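Local atomic coordinates of N(G),N(G)-dimethylarginine dimethylaminohydrolase (Pseudomonas aeruginosa, PDB entry 1H70), a protein that hydrolyses N(omega)-methylated arginines, asymmetric dimethylarginine and monomethylarginine, to citrulline and dimethylamine or methylamine. Residues Ile143-Leu146 and Glu147-Leu151; Arg221-Glu224 and Lys225-Leu229. The protein carries 1 engineered substitution. One frame throughout, in Å; residues are numbered along the deposited sequence.

Interaction 1: Ile143-Leu146 and Glu147-Leu151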
loop_
_atom_site.group_PDB
_atom_site.type_symbol
_atom_site.label_atom_id
_atom_site.label_comp_id
_atom_site.label_asym_id
_atom_site.label_seq_id
_atom_site.Cartn_x
_atom_site.Cartn_y
_atom_site.Cartn_z
ATOM N N ILE A 143 -6.887 -7.847 13.690
ATOM C CA ILE A 143 -5.920 -8.640 14.476
ATOM C C ILE A 143 -6.531 -9.998 14.849
ATOM O O ILE A 143 -5.844 -11.028 14.800
ATOM C CB ILE A 143 -5.432 -7.862 15.726
ATOM C CG1 ILE A 143 -4.497 -6.727 15.253
ATOM C CG2 ILE A 143 -4.698 -8.786 16.689
ATOM C CD1 ILE A 143 -4.275 -5.630 16.255
ATOM N N ALA A 144 -7.823 -10.025 15.181
ATOM C CA ALA A 144 -8.481 -11.291 15.555
ATOM C C ALA A 144 -8.476 -12.284 14.391
ATOM O O ALA A 144 -8.235 -13.486 14.586
ATOM C CB ALA A 144 -9.899 -11.046 16.080
ATOM N N ILE A 145 -8.731 -11.787 13.180
ATOM C CA ILE A 145 -8.731 -12.657 11.998
ATOM C C ILE A 145 -7.338 -13.210 11.752
ATOM O O ILE A 145 -7.155 -14.407 11.505
ATOM C CB ILE A 145 -9.222 -11.893 10.768
ATOM C CG1 ILE A 145 -10.713 -11.574 10.891
ATOM C CG2 ILE A 145 -8.992 -12.731 9.505
ATOM C CD1 ILE A 145 -11.164 -10.454 9.927
ATOM N N LEU A 146 -6.342 -12.326 11.796
ATOM C CA LEU A 146 -4.951 -12.737 11.617
ATOM C C LEU A 146 -4.603 -13.815 12.647
ATOM O O LEU A 146 -3.977 -14.808 12.304
ATOM C CB LEU A 146 -3.987 -11.558 11.733
ATOM C CG LEU A 146 -4.074 -10.535 10.581
ATOM C CD1 LEU A 146 -3.328 -9.226 10.871
ATOM C CD2 LEU A 146 -3.504 -11.149 9.306
ATOM N N GLU A 147 -5.006 -13.613 13.900
ATOM C CA GLU A 147 -4.707 -14.609 14.943
ATOM C C GLU A 147 -5.389 -15.952 14.670
ATOM O O GLU A 147 -4.778 -17.003 14.913
ATOM C CB GLU A 147 -5.028 -14.067 16.335
ATOM C CG GLU A 147 -4.008 -13.019 16.778
ATOM C CD GLU A 147 -4.267 -12.395 18.139
ATOM O OE1 GLU A 147 -5.300 -12.657 18.791
ATOM O OE2 GLU A 147 -3.396 -11.604 18.555
ATOM N N LYS A 148 -6.620 -15.938 14.165
ATOM C CA LYS A 148 -7.384 -17.150 13.814
ATOM C C LYS A 148 -6.589 -17.970 12.795
ATOM O O LYS A 148 -6.616 -19.217 12.778
ATOM C CB LYS A 148 -8.776 -16.770 13.267
ATOM C CG LYS A 148 -9.571 -17.941 12.688
ATOM C CD LYS A 148 -10.612 -17.518 11.653
ATOM C CE LYS A 148 -11.093 -18.709 10.819
ATOM N NZ LYS A 148 -12.190 -18.318 9.868
ATOM N N HIS A 149 -5.821 -17.261 11.972
ATOM C CA HIS A 149 -4.989 -17.882 10.948
ATOM C C HIS A 149 -3.520 -18.064 11.351
ATOM O O HIS A 149 -2.681 -18.375 10.498
ATOM C CB HIS A 149 -5.092 -17.082 9.645
ATOM C CG HIS A 149 -6.455 -17.208 9.043
ATOM N ND1 HIS A 149 -6.797 -18.253 8.217
ATOM C CD2 HIS A 149 -7.571 -16.465 9.202
ATOM C CE1 HIS A 149 -8.066 -18.126 7.861
ATOM N NE2 HIS A 149 -8.557 -17.049 8.447
ATOM N N GLY A 150 -3.199 -17.923 12.631
ATOM C CA GLY A 150 -1.828 -18.115 13.068
ATOM C C GLY A 150 -0.878 -16.959 12.808
ATOM O O GLY A 150 0.337 -17.111 12.995
ATOM N N LEU A 151 -1.394 -15.817 12.383
ATOM C CA LEU A 151 -0.549 -14.650 12.174
ATOM C C LEU A 151 -0.700 -13.715 13.382
ATOM O O LEU A 151 -1.512 -13.970 14.272
ATOM C CB LEU A 151 -0.933 -13.952 10.869
ATOM C CG LEU A 151 -0.796 -14.864 9.649
ATOM C CD1 LEU A 151 -1.525 -14.291 8.430
ATOM C CD2 LEU A 151 0.678 -15.047 9.343
#

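Interaction 2: Arg221-Glu224 and Lys225-Leu229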
loop_
_atom_site.group_PDB
_atom_site.type_symbol
_atom_site.label_atom_id
_atom_site.label_comp_id
_atom_site.label_asym_id
_atom_site.label_seq_id
_atom_site.Cartn_x
_atom_site.Cartn_y
_atom_site.Cartn_z
ATOM N N ARG A 221 18.523 10.620 -2.993
ATOM C CA ARG A 221 19.197 10.196 -1.770
ATOM C C ARG A 221 18.651 8.850 -1.285
ATOM O O ARG A 221 19.382 7.973 -0.853
ATOM C CB ARG A 221 19.086 11.248 -0.676
ATOM C CG ARG A 221 19.919 12.508 -0.941
ATOM C CD ARG A 221 19.704 13.570 0.133
ATOM N NE ARG A 221 20.264 13.092 1.396
ATOM C CZ ARG A 221 20.164 13.710 2.567
ATOM N NH1 ARG A 221 19.501 14.852 2.684
ATOM N NH2 ARG A 221 20.727 13.159 3.638
ATOM N N THR A 222 17.330 8.727 -1.360
ATOM C CA THR A 222 16.655 7.512 -0.956
ATOM C C THR A 222 17.007 6.367 -1.888
ATOM O O THR A 222 17.243 5.241 -1.461
ATOM C CB THR A 222 15.131 7.742 -0.961
ATOM O OG1 THR A 222 14.791 8.709 0.044
ATOM C CG2 THR A 222 14.419 6.434 -0.598
ATOM N N ARG A 223 17.080 6.661 -3.182
ATOM C CA ARG A 223 17.451 5.648 -4.158
ATOM C C ARG A 223 18.826 5.068 -3.834
ATOM O O ARG A 223 19.058 3.866 -3.946
ATOM C CB ARG A 223 17.420 6.267 -5.557
ATOM C CG ARG A 223 17.821 5.329 -6.672
ATOM C CD ARG A 223 19.271 5.561 -7.031
ATOM N NE ARG A 223 19.994 4.385 -7.480
ATOM C CZ ARG A 223 19.730 3.677 -8.570
ATOM N NH1 ARG A 223 18.711 3.997 -9.357
ATOM N NH2 ARG A 223 20.489 2.631 -8.872
ATOM N N GLU A 224 19.753 5.921 -3.416
ATOM C CA GLU A 224 21.093 5.415 -3.082
ATOM C C GLU A 224 21.109 4.642 -1.759
ATOM O O GLU A 224 21.847 3.642 -1.619
ATOM C CB GLU A 224 22.117 6.558 -3.099
ATOM C CG GLU A 224 23.551 6.111 -2.847
ATOM C CD GLU A 224 24.113 5.183 -3.914
ATOM O OE1 GLU A 224 23.509 5.025 -4.996
ATOM O OE2 GLU A 224 25.192 4.599 -3.667
ATOM N N LYS A 225 20.300 5.075 -0.795
ATOM C CA LYS A 225 20.216 4.367 0.483
ATOM C C LYS A 225 19.696 2.939 0.264
ATOM O O LYS A 225 20.185 1.995 0.869
ATOM C CB LYS A 225 19.389 5.155 1.495
ATOM C CG LYS A 225 19.978 6.513 1.868
ATOM C CD LYS A 225 19.165 7.215 2.957
ATOM C CE LYS A 225 19.673 8.635 3.189
ATOM N NZ LYS A 225 19.785 8.910 4.643
ATOM N N ILE A 226 18.733 2.769 -0.645
ATOM C CA ILE A 226 18.198 1.438 -0.965
ATOM C C ILE A 226 19.162 0.610 -1.813
ATOM O O ILE A 226 19.461 -0.544 -1.518
ATOM C CB ILE A 226 16.852 1.616 -1.716
ATOM C CG1 ILE A 226 15.934 2.471 -0.842
ATOM C CG2 ILE A 226 16.221 0.263 -2.042
ATOM C CD1 ILE A 226 14.657 2.943 -1.548
ATOM N N ALA A 227 19.679 1.217 -2.871
ATOM C CA ALA A 227 20.598 0.541 -3.780
ATOM C C ALA A 227 21.797 -0.094 -3.082
ATOM O O ALA A 227 22.192 -1.239 -3.368
ATOM C CB ALA A 227 21.114 1.565 -4.831
ATOM N N ARG A 228 22.379 0.640 -2.144
ATOM C CA ARG A 228 23.546 0.137 -1.431
ATOM C C ARG A 228 23.247 -1.087 -0.577
ATOM O O ARG A 228 24.140 -1.878 -0.276
ATOM C CB ARG A 228 24.193 1.262 -0.645
ATOM C CG ARG A 228 24.668 2.363 -1.573
ATOM C CD ARG A 228 25.457 3.412 -0.822
ATOM N NE ARG A 228 26.594 2.774 -0.159
ATOM C CZ ARG A 228 27.725 2.505 -0.788
ATOM N NH1 ARG A 228 27.846 2.819 -2.067
ATOM N NH2 ARG A 228 28.724 1.920 -0.140
ATOM N N LEU A 229 21.986 -1.287 -0.218
ATOM C CA LEU A 229 21.632 -2.458 0.558
ATOM C C LEU A 229 21.683 -3.738 -0.281
ATOM O O LEU A 229 21.780 -4.831 0.285
ATOM C CB LEU A 229 20.286 -2.260 1.255
ATOM C CG LEU A 229 20.404 -1.260 2.415
ATOM C CD1 LEU A 229 19.077 -0.602 2.707
ATOM C CD2 LEU A 229 20.972 -1.940 3.646
#

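Interaction 1: Ile143-Leu146 and Glu147-Leu151
Leu146 and Leu151 meet across the C-terminal end of helix 136-148, which finishes in a Schellman motif. The defining pair of bonds is present: Leu151 N donates to Leu146 O at 2.8 Å, and Gly150 N to Glu147 O at 2.9 Å. Gly150 is the C-prime residue, and its positive phi (79°) puts it in the left-handed conformation that ends the helix. Leu146 O also takes a weak bond from His149 N, while the Leu151 donor stands well above the carbonyl plane, 39° out of it. The apolar part of the motif is the leucine pair: Leu146 CD2 touches Leu151 CD1 at 3.8 Å, and both side chains pack on Phe126 of strand 125-130.

Glu147 can be followed outward from the backbone. Its CB and CG pass close to Ile143 O, CG at 3.4 Å, because CG is turned beside the backbone N (chi1 -73°). The chain then runs extended alongside Ile143, so CD and OE2 lie against the methyl Ile143 CG2, OE2 at 3.6 Å.

On another flank His149 runs alongside Ile145, with CD2 4.0 Å from the methyl Ile145 CG2. Its NE2 is hydrogen-bonded to Glu106, which also forms a salt bridge with Lys148 NZ; one carboxylate thus ties two side chains at the helix end. The imidazole turns its edge to the backbone of the last turn, with His149 CD2 3.1 Å from Ile145 O and in the ring plane.

Interaction 2: Arg221-Glu224 and Lys225-Leu229
Helix 220-227 is the connecting helix of the beta-alpha-beta unit formed with strands 212-216 and 232-236, and this contact takes in nearly the whole of this short helix and the residues that follow it. Four successive i to i+4 backbone bonds establish the helical geometry, from Lys225 N to Arg221 O through Arg228 N to Glu224 O, with N-H...O angles all above 150°.

Glu224 and Arg228 form a salt bridge one turn apart, with OE2 to NH1 at 3.6 Å. The Glu224 chain sets out with CG anti to the backbone N (chi1 -176°) and bends at chi2, bringing the carboxylate over the aliphatic part of the arginine: OE2 lies 3.1 Å from Arg228 CD. The same oxygen lies at the edge of the guanidinium, near its plane, although the two flat groups are turned 40° apart. At this separation the attraction is probably more of charge than of a directed hydrogen bond.

Thr222 and Ile226 meet obliquely through methyls, with Thr222 CG2 3.6 Å from Ile226 CD1, while Thr222 OG1 is hydrogen-bonded to Glu200. The shaft of Lys225 runs close to the preceding turn, CG at 3.1 Å from Arg221 O. Its ammonium NZ comes to 4.5 Å from Arg221 NH2, an approach of like charges; a weak bond from NZ to Glu195 O and a weak, long ion pair between Arg221 and Glu199 may offset it.

Thr222 packs on Met215 and Ile226 on Val213 and Val233, in the strands of the helix's own unit, while Lys225 touches Ile194 of strand 192-195.

Going from the N terminus, the chain first reaches interaction 1, at the end of helix 136-148, where the turn through Gly150 leads from the helix into strand 152-157. Interaction 2 follows in helix 220-227, before strand 232-236. Each is local, between adjoining segments, and closes no long loop; the two are in series, neither nesting nor crossing. The centres of interactions 1 and 2 lie 34 Å apart and their nearest atoms about 24 Å apart, so they do not touch. Each belongs to a separate beta-alpha-beta unit, 125-157 and 212-236, and the centre of each lies about 20 Å from the centre of the chain, away from the citrulline pocket and the catalytic residues.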